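Possible prolidase (Bifidobacterium longum NCC2705, PDB 2P9B) is a putative amidohydrolase that probably hydrolyses carbon-nitrogen bonds and has been named a possible prolidase. Local coordinates at residues A17-V22 / K67-G72; E185-A190 / R230-E235; V405-P410 / H419-I424. One frame throughout, in Å; residues are numbered along the deposited sequence.

In the fold
Contacts 1 and 3 belong to one mixed sheet: strands 68-78 and 403-406 are neighbours in it, and I68 O lies 2.6 Å from L406 N, a probable hydrogen bond. Contact 1, the more buried, is a parallel strand pair packed with aliphatic groups; contact 3 is antiparallel, bulged, and runs out into exposed loop. Contact 2 stands apart, its centre about 44 Å from that of contact 1 and on the opposite side of the chain's centre. There two helices of the amidohydrolase domain meet, with a small apolar patch inside and a charged network toward the surface. Together the three illustrate how interaction chemistry follows place in a fold.

Contact 1: A17-V22 / K67-G72; sequences AHATIV and KIVMPG
T20 and I68 face each other across two parallel strands, as do I21 and V69, and the backbone carries the pairing. T20 N gives a nearly straight bond to K67 O (3.1 Å, 175° at the hydrogen), V69 N returns one to T20 O, and V22 N closes the ladder on V69 O at 2.9 Å. CA-H...O contacts supplement it: I68 CA lies 3.2 Å from T20 O, and I21 CA approaches V69 O.

Apolar contacts fall on both faces of the sheet. On the I21 face, I21 and V69 lie side by side pointing the same way, their CG1 atoms only 3.5 Å apart, tighter than usual for two carbons. V69 CG1 sits between its own backbone N and carbonyl carbon (chi1 61°), and A19 CB meets this same methyl at 3.9 Å. M34 and I36 of strand 34-38 extend the packing. On the T20 face, V22 and I68 cross obliquely, CG2 to CG2 at 3.6 Å, while V22 CB also meets CB of selenomethionine M70 at 4.1 Å.

Water links the strands at one end, donating to K67 O and hydrogen-bonded to T20 OG1 at 2.8 Å. K67 O is thus gripped by both T20 N and the water. Before this pairing, H18 and A19 form a G1 beta bulge opposite M34, where the chain turns from the N-terminal sheet into this one. The chemistry implies two strands held together within one sheet by backbone bonds and close aliphatic packing, just after that corner, with a water bridging them at the T20 end.

Contact 2: E185-A190 / R230-E235; sequences EEARTA and RAICDE
R188 lays one face of its guanidinium, toward the rim, over A231 O and brings its edge to D234 and E235 of helix 226-238. NH1 does most of the work. It gives a 2.8 Å hydrogen bond to D234 OD2, on the anti lone pair of that oxygen, and another of 3.0 Å to E235 OE1, which lies in the guanidinium plane. NH2 adds a weak bond to D234 OD2. Both carboxylates stand steeply to the guanidinium, that of D234 at 77° and that of E235 at 86°. The arginine extends with CG anti to the backbone N, and its chain turns at chi3 on the way to the acids; E235 OE1 also lies 3.5 Å from R188 CG.

Beneath the charges the helices meet through aliphatic groups: A187 CB touches I232 CG1 at 3.7 Å. I232 also packs on I202 and I204 of strand 202-205, placing the pair on the outer helical layer of the TIM-barrel-type domain. The axes of segments 185-190 and 230-235 approach to 8.0 Å, inclined at 33°.

A leucine in place of R188 would probably leave D234 and E235 without their shared cation, and their neighbouring negative charges less well balanced. One cation between two acids is likely to offset their repulsion, so the network fastens the outer edge of the helix pair, above the A187-I232 contact.

Contact 3: V405-P410 / H419-I424; sequences VLNANP and HPALVI
V405 meets A421 and L422 in a classic beta bulge, where two residues of one antiparallel strand face a single residue of the other. V405 N gives a 2.8 Å hydrogen bond to L422 O, nearly along the C=O axis. V405 O then accepts twice, from A421 N at 2.7 Å and from L422 N at 3.2 Å. Both donors are tilted from the carbonyl plane, the second by 29°. By accepting from both, V405 O serves the additional N-H that the bulge supplies. The side chain of V405 holds CG1 anti to its backbone N (chi1 -173°), where this methyl meets A421 CB at 4.1 Å; its CB lies equally far from L422 CB.

L406, next in sequence, starts away from the partner strand, but its CD2 methyl returns to P420 CA at 4.1 Å. The same leucine packs on M70 and L417, and its backbone pairs with I68, so strand 403-406 sits between strands 68-78 and 422-425 within the mixed sheet.

At N407 the strand has given way to loop and the contact becomes looser, a van der Waals touch and a water bridge. N407 ND2 touches A421 CB at 3.5 Å, while the backbone is linked to the other segment through solvent: a water accepts from N407 N at 3.0 Å and donates to H419 O at 2.7 Å.

Contact 1: A17-V22 / K67-G72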
loop_
_atom_site.group_PDB
_atom_site.type_symbol
_atom_site.label_atom_id
_atom_site.label_comp_id
_atom_site.label_asym_id
_atom_site.label_seq_id
_atom_site.Cartn_x
_atom_site.Cartn_y
_atom_site.Cartn_z
ATOM N N ALA A 17 5.634 -2.902 27.280
ATOM C CA ALA A 17 5.740 -4.220 27.898
ATOM C C ALA A 17 4.459 -5.035 28.034
ATOM O O ALA A 17 3.347 -4.511 27.927
ATOM C CB ALA A 17 6.398 -4.079 29.270
ATOM N N HIS A 18 4.648 -6.332 28.269
ATOM C CA HIS A 18 3.558 -7.286 28.469
ATOM C C HIS A 18 2.608 -7.451 27.292
ATOM O O HIS A 18 1.448 -7.820 27.464
ATOM C CB HIS A 18 2.768 -6.893 29.719
ATOM C CG HIS A 18 3.625 -6.701 30.929
ATOM N ND1 HIS A 18 4.443 -7.692 31.424
ATOM C CD2 HIS A 18 3.809 -5.625 31.729
ATOM C CE1 HIS A 18 5.098 -7.234 32.477
ATOM N NE2 HIS A 18 4.732 -5.982 32.682
ATOM N N ALA A 19 3.103 -7.204 26.089
ATOM C CA ALA A 19 2.262 -7.324 24.918
ATOM C C ALA A 19 2.441 -8.657 24.210
ATOM O O ALA A 19 3.463 -9.325 24.357
ATOM C CB ALA A 19 2.556 -6.189 23.949
ATOM N N THR A 20 1.415 -9.042 23.460
ATOM C CA THR A 20 1.462 -10.256 22.666
ATOM C C THR A 20 1.847 -9.756 21.282
ATOM O O THR A 20 1.130 -8.945 20.691
ATOM C CB THR A 20 0.090 -10.944 22.569
ATOM O OG1 THR A 20 -0.308 -11.405 23.865
ATOM C CG2 THR A 20 0.161 -12.123 21.610
ATOM N N ILE A 21 2.979 -10.220 20.774
ATOM C CA ILE A 21 3.435 -9.792 19.462
ATOM C C ILE A 21 2.963 -10.690 18.329
ATOM O O ILE A 21 3.164 -11.903 18.360
ATOM C CB ILE A 21 4.981 -9.738 19.380
ATOM C CG1 ILE A 21 5.528 -8.713 20.377
ATOM C CG2 ILE A 21 5.412 -9.391 17.952
ATOM C CD1 ILE A 21 7.035 -8.519 20.297
ATOM N N VAL A 22 2.305 -10.088 17.347
ATOM C CA VAL A 22 1.891 -10.811 16.153
ATOM C C VAL A 22 2.988 -10.347 15.201
ATOM O O VAL A 22 2.997 -9.198 14.755
ATOM C CB VAL A 22 0.495 -10.369 15.671
ATOM C CG1 VAL A 22 0.216 -10.930 14.289
ATOM C CG2 VAL A 22 -0.566 -10.882 16.647
ATOM N N LYS A 67 -2.914 -6.361 25.309
ATOM C CA LYS A 67 -2.861 -5.790 23.966
ATOM C C LYS A 67 -2.028 -6.639 23.011
ATOM O O LYS A 67 -1.223 -7.469 23.437
ATOM C CB LYS A 67 -2.253 -4.383 24.024
ATOM C CG LYS A 67 -2.953 -3.401 24.958
ATOM C CD LYS A 67 -4.318 -2.987 24.429
ATOM C CE LYS A 67 -4.939 -1.888 25.287
ATOM N NZ LYS A 67 -5.121 -2.319 26.696
ATOM N N ILE A 68 -2.239 -6.426 21.715
ATOM C CA ILE A 68 -1.477 -7.114 20.678
ATOM C C ILE A 68 -0.675 -6.029 19.973
ATOM O O ILE A 68 -1.187 -4.931 19.754
ATOM C CB ILE A 68 -2.403 -7.797 19.629
ATOM C CG1 ILE A 68 -2.836 -9.182 20.123
ATOM C CG2 ILE A 68 -1.683 -7.927 18.286
ATOM C CD1 ILE A 68 -3.726 -9.156 21.329
ATOM N N VAL A 69 0.582 -6.308 19.650
ATOM C CA VAL A 69 1.382 -5.330 18.922
ATOM C C VAL A 69 1.929 -6.041 17.698
ATOM O O VAL A 69 2.356 -7.191 17.776
ATOM C CB VAL A 69 2.552 -4.769 19.756
ATOM C CG1 VAL A 69 3.492 -5.884 20.157
ATOM C CG2 VAL A 69 3.296 -3.704 18.945
HETATM N N MSE A 70 1.893 -5.350 16.566
HETATM C CA MSE A 70 2.360 -5.908 15.310
HETATM C C MSE A 70 3.033 -4.800 14.517
HETATM O O MSE A 70 3.010 -3.639 14.927
HETATM C CB MSE A 70 1.173 -6.494 14.513
HETATM C CG MSE A 70 0.114 -5.472 14.029
HETATM SE SE MSE A 70 -1.251 -6.150 12.862
HETATM C CE MSE A 70 -0.202 -6.286 11.278
ATOM N N PRO A 71 3.672 -5.149 13.387
ATOM C CA PRO A 71 4.319 -4.099 12.599
ATOM C C PRO A 71 3.221 -3.186 12.059
ATOM O O PRO A 71 2.085 -3.627 11.876
ATOM C CB PRO A 71 4.995 -4.869 11.465
ATOM C CG PRO A 71 5.263 -6.233 12.075
ATOM C CD PRO A 71 3.982 -6.484 12.843
ATOM N N GLY A 72 3.550 -1.929 11.798
ATOM C CA GLY A 72 2.538 -1.035 11.262
ATOM C C GLY A 72 2.075 -1.533 9.906
ATOM O O GLY A 72 2.845 -2.169 9.176
HETATM O O HOH W 1 -1.920 -9.509 25.139
#

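Contact 2: E185-A190 / R230-E235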
loop_
_atom_site.group_PDB
_atom_site.type_symbol
_atom_site.label_atom_id
_atom_site.label_comp_id
_atom_site.label_asym_id
_atom_site.label_seq_id
_atom_site.Cartn_x
_atom_site.Cartn_y
_atom_site.Cartn_z
ATOM N N GLU A 185 10.946 8.545 -26.398
ATOM C CA GLU A 185 11.627 9.778 -26.008
ATOM C C GLU A 185 10.741 10.687 -25.167
ATOM O O GLU A 185 11.207 11.293 -24.202
ATOM C CB GLU A 185 12.116 10.548 -27.241
ATOM C CG GLU A 185 13.087 9.777 -28.112
ATOM C CD GLU A 185 12.393 8.807 -29.050
ATOM O OE1 GLU A 185 13.098 8.035 -29.736
ATOM O OE2 GLU A 185 11.147 8.820 -29.109
ATOM N N GLU A 186 9.469 10.796 -25.537
ATOM C CA GLU A 186 8.548 11.636 -24.785
ATOM C C GLU A 186 8.376 11.061 -23.383
ATOM O O GLU A 186 8.382 11.794 -22.400
ATOM C CB GLU A 186 7.184 11.710 -25.481
ATOM C CG GLU A 186 6.118 12.408 -24.645
ATOM C CD GLU A 186 4.719 12.300 -25.233
ATOM O OE1 GLU A 186 4.344 11.200 -25.687
ATOM O OE2 GLU A 186 3.987 13.310 -25.221
ATOM N N ALA A 187 8.225 9.741 -23.305
ATOM C CA ALA A 187 8.048 9.061 -22.028
ATOM C C ALA A 187 9.263 9.222 -21.115
ATOM O O ALA A 187 9.118 9.443 -19.914
ATOM C CB ALA A 187 7.767 7.574 -22.260
ATOM N N ARG A 188 10.458 9.099 -21.682
ATOM C CA ARG A 188 11.680 9.228 -20.895
ATOM C C ARG A 188 11.823 10.648 -20.363
ATOM O O ARG A 188 12.260 10.862 -19.231
ATOM C CB ARG A 188 12.909 8.865 -21.738
ATOM C CG ARG A 188 14.198 8.736 -20.928
ATOM C CD ARG A 188 15.388 8.365 -21.808
ATOM N NE ARG A 188 15.325 6.994 -22.315
ATOM C CZ ARG A 188 15.648 5.910 -21.611
ATOM N NH1 ARG A 188 16.065 6.022 -20.355
ATOM N NH2 ARG A 188 15.562 4.709 -22.170
ATOM N N THR A 189 11.450 11.623 -21.183
ATOM C CA THR A 189 11.537 13.019 -20.765
ATOM C C THR A 189 10.548 13.287 -19.636
ATOM O O THR A 189 10.847 14.016 -18.694
ATOM C CB THR A 189 11.232 13.973 -21.937
ATOM O OG1 THR A 189 12.220 13.800 -22.961
ATOM C CG2 THR A 189 11.245 15.417 -21.470
ATOM N N ALA A 190 9.368 12.687 -19.731
ATOM C CA ALA A 190 8.347 12.881 -18.722
ATOM C C ALA A 190 8.767 12.310 -17.372
ATOM O O ALA A 190 8.598 12.963 -16.341
ATOM C CB ALA A 190 7.038 12.253 -19.182
ATOM N N ARG A 230 9.178 0.842 -21.321
ATOM C CA ARG A 230 10.542 0.373 -21.145
ATOM C C ARG A 230 11.436 1.586 -20.913
ATOM O O ARG A 230 12.380 1.535 -20.122
ATOM C CB ARG A 230 11.031 -0.399 -22.380
ATOM C CG ARG A 230 12.451 -0.928 -22.218
ATOM C CD ARG A 230 13.025 -1.576 -23.478
ATOM N NE ARG A 230 12.420 -2.867 -23.814
ATOM C CZ ARG A 230 11.427 -3.031 -24.684
ATOM N NH1 ARG A 230 10.913 -1.985 -25.318
ATOM N NH2 ARG A 230 10.957 -4.246 -24.935
ATOM N N ALA A 231 11.131 2.682 -21.600
ATOM C CA ALA A 231 11.912 3.906 -21.455
ATOM C C ALA A 231 11.691 4.493 -20.063
ATOM O O ALA A 231 12.623 4.983 -19.428
ATOM C CB ALA A 231 11.512 4.921 -22.531
ATOM N N ILE A 232 10.447 4.434 -19.594
ATOM C CA ILE A 232 10.107 4.947 -18.268
ATOM C C ILE A 232 10.806 4.121 -17.191
ATOM O O ILE A 232 11.405 4.668 -16.269
ATOM C CB ILE A 232 8.582 4.900 -18.037
ATOM C CG1 ILE A 232 7.888 5.904 -18.964
ATOM C CG2 ILE A 232 8.254 5.218 -16.583
ATOM C CD1 ILE A 232 6.370 5.799 -18.961
ATOM N N CYS A 233 10.740 2.801 -17.316
ATOM C CA CYS A 233 11.369 1.927 -16.334
ATOM C C CYS A 233 12.887 2.045 -16.325
ATOM O O CYS A 233 13.501 2.055 -15.264
ATOM C CB CYS A 233 10.961 0.477 -16.580
ATOM S SG CYS A 233 9.241 0.164 -16.167
ATOM N N ASP A 234 13.495 2.126 -17.505
ATOM C CA ASP A 234 14.948 2.244 -17.589
ATOM C C ASP A 234 15.420 3.486 -16.842
ATOM O O ASP A 234 16.343 3.423 -16.031
ATOM C CB ASP A 234 15.393 2.328 -19.053
ATOM C CG ASP A 234 16.895 2.508 -19.198
ATOM O OD1 ASP A 234 17.650 1.613 -18.759
ATOM O OD2 ASP A 234 17.323 3.545 -19.752
ATOM N N GLU A 235 14.768 4.608 -17.114
ATOM C CA GLU A 235 15.113 5.879 -16.491
ATOM C C GLU A 235 14.885 5.870 -14.980
ATOM O O GLU A 235 15.749 6.293 -14.214
ATOM C CB GLU A 235 14.295 7.002 -17.136
ATOM C CG GLU A 235 14.768 8.405 -16.808
ATOM C CD GLU A 235 16.194 8.663 -17.260
ATOM O OE1 GLU A 235 16.554 8.238 -18.378
ATOM O OE2 GLU A 235 16.948 9.302 -16.499
#

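Contact 3: V405-P410 / H419-I424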
loop_
_atom_site.group_PDB
_atom_site.type_symbol
_atom_site.label_atom_id
_atom_site.label_comp_id
_atom_site.label_asym_id
_atom_site.label_seq_id
_atom_site.Cartn_x
_atom_site.Cartn_y
_atom_site.Cartn_z
ATOM N N VAL A 405 -0.591 -1.078 17.778
ATOM C CA VAL A 405 -1.107 -1.736 18.976
ATOM C C VAL A 405 -2.608 -1.949 18.829
ATOM O O VAL A 405 -3.355 -1.007 18.557
ATOM C CB VAL A 405 -0.809 -0.892 20.229
ATOM C CG1 VAL A 405 -1.199 -1.661 21.482
ATOM C CG2 VAL A 405 0.679 -0.532 20.263
ATOM N N LEU A 406 -3.032 -3.194 19.016
ATOM C CA LEU A 406 -4.432 -3.586 18.874
ATOM C C LEU A 406 -5.053 -4.097 20.173
ATOM O O LEU A 406 -4.350 -4.526 21.082
ATOM C CB LEU A 406 -4.543 -4.670 17.801
ATOM C CG LEU A 406 -3.859 -4.326 16.474
ATOM C CD1 LEU A 406 -3.901 -5.527 15.523
ATOM C CD2 LEU A 406 -4.540 -3.122 15.850
ATOM N N ASN A 407 -6.380 -4.071 20.233
ATOM C CA ASN A 407 -7.102 -4.526 21.417
ATOM C C ASN A 407 -7.453 -6.009 21.351
ATOM O O ASN A 407 -7.904 -6.593 22.338
ATOM C CB ASN A 407 -8.371 -3.688 21.598
ATOM C CG ASN A 407 -8.073 -2.276 22.065
ATOM O OD1 ASN A 407 -8.679 -1.313 21.597
ATOM N ND2 ASN A 407 -7.143 -2.146 22.999
ATOM N N ALA A 408 -7.242 -6.621 20.191
ATOM C CA ALA A 408 -7.533 -8.040 20.018
ATOM C C ALA A 408 -6.580 -8.630 18.984
ATOM O O ALA A 408 -5.879 -7.893 18.289
ATOM C CB ALA A 408 -8.985 -8.234 19.579
ATOM N N ASN A 409 -6.560 -9.955 18.882
ATOM C CA ASN A 409 -5.674 -10.638 17.943
ATOM C C ASN A 409 -6.267 -10.702 16.538
ATOM O O ASN A 409 -7.282 -11.361 16.312
ATOM C CB ASN A 409 -5.390 -12.058 18.435
ATOM C CG ASN A 409 -4.280 -12.730 17.660
ATOM O OD1 ASN A 409 -3.990 -12.360 16.525
ATOM N ND2 ASN A 409 -3.659 -13.733 18.268
ATOM N N PRO A 410 -5.626 -10.032 15.564
ATOM C CA PRO A 410 -6.115 -10.031 14.182
ATOM C C PRO A 410 -6.054 -11.393 13.496
ATOM O O PRO A 410 -6.692 -11.598 12.469
ATOM C CB PRO A 410 -5.228 -8.991 13.506
ATOM C CG PRO A 410 -3.924 -9.162 14.224
ATOM C CD PRO A 410 -4.376 -9.258 15.677
ATOM N N HIS A 419 -10.028 -0.811 14.542
ATOM C CA HIS A 419 -9.894 0.214 15.572
ATOM C C HIS A 419 -8.625 0.038 16.396
ATOM O O HIS A 419 -8.629 -0.627 17.433
ATOM C CB HIS A 419 -11.116 0.200 16.497
ATOM C CG HIS A 419 -12.420 0.365 15.780
ATOM N ND1 HIS A 419 -13.099 -0.693 15.213
ATOM C CD2 HIS A 419 -13.158 1.470 15.515
ATOM C CE1 HIS A 419 -14.198 -0.248 14.632
ATOM N NE2 HIS A 419 -14.258 1.062 14.800
ATOM N N PRO A 420 -7.515 0.642 15.944
ATOM C CA PRO A 420 -6.249 0.524 16.673
ATOM C C PRO A 420 -6.311 1.114 18.081
ATOM O O PRO A 420 -7.079 2.042 18.349
ATOM C CB PRO A 420 -5.263 1.291 15.788
ATOM C CG PRO A 420 -5.865 1.190 14.418
ATOM C CD PRO A 420 -7.333 1.406 14.700
ATOM N N ALA A 421 -5.496 0.566 18.978
ATOM C CA ALA A 421 -5.420 1.061 20.344
ATOM C C ALA A 421 -4.421 2.215 20.356
ATOM O O ALA A 421 -4.607 3.221 21.046
ATOM C CB ALA A 421 -4.950 -0.048 21.278
ATOM N N LEU A 422 -3.355 2.061 19.576
ATOM C CA LEU A 422 -2.319 3.084 19.482
ATOM C C LEU A 422 -1.443 2.815 18.270
ATOM O O LEU A 422 -1.175 1.663 17.936
ATOM C CB LEU A 422 -1.445 3.075 20.745
ATOM C CG LEU A 422 -0.228 4.008 20.806
ATOM C CD1 LEU A 422 -0.678 5.462 20.795
ATOM C CD2 LEU A 422 0.574 3.724 22.075
ATOM N N VAL A 423 -1.010 3.885 17.614
ATOM C CA VAL A 423 -0.139 3.768 16.451
ATOM C C VAL A 423 1.145 4.530 16.762
ATOM O O VAL A 423 1.099 5.631 17.298
ATOM C CB VAL A 423 -0.774 4.392 15.199
ATOM C CG1 VAL A 423 0.118 4.140 13.979
ATOM C CG2 VAL A 423 -2.150 3.808 14.981
ATOM N N ILE A 424 2.282 3.934 16.440
ATOM C CA ILE A 424 3.566 4.575 16.681
ATOM C C ILE A 424 4.281 4.600 15.340
ATOM O O ILE A 424 4.427 3.563 14.692
ATOM C CB ILE A 424 4.393 3.781 17.720
ATOM C CG1 ILE A 424 3.593 3.680 19.020
ATOM C CG2 ILE A 424 5.743 4.459 17.953
ATOM C CD1 ILE A 424 4.261 2.889 20.117
HETATM O O HOH W 2 -7.885 -3.225 17.838
#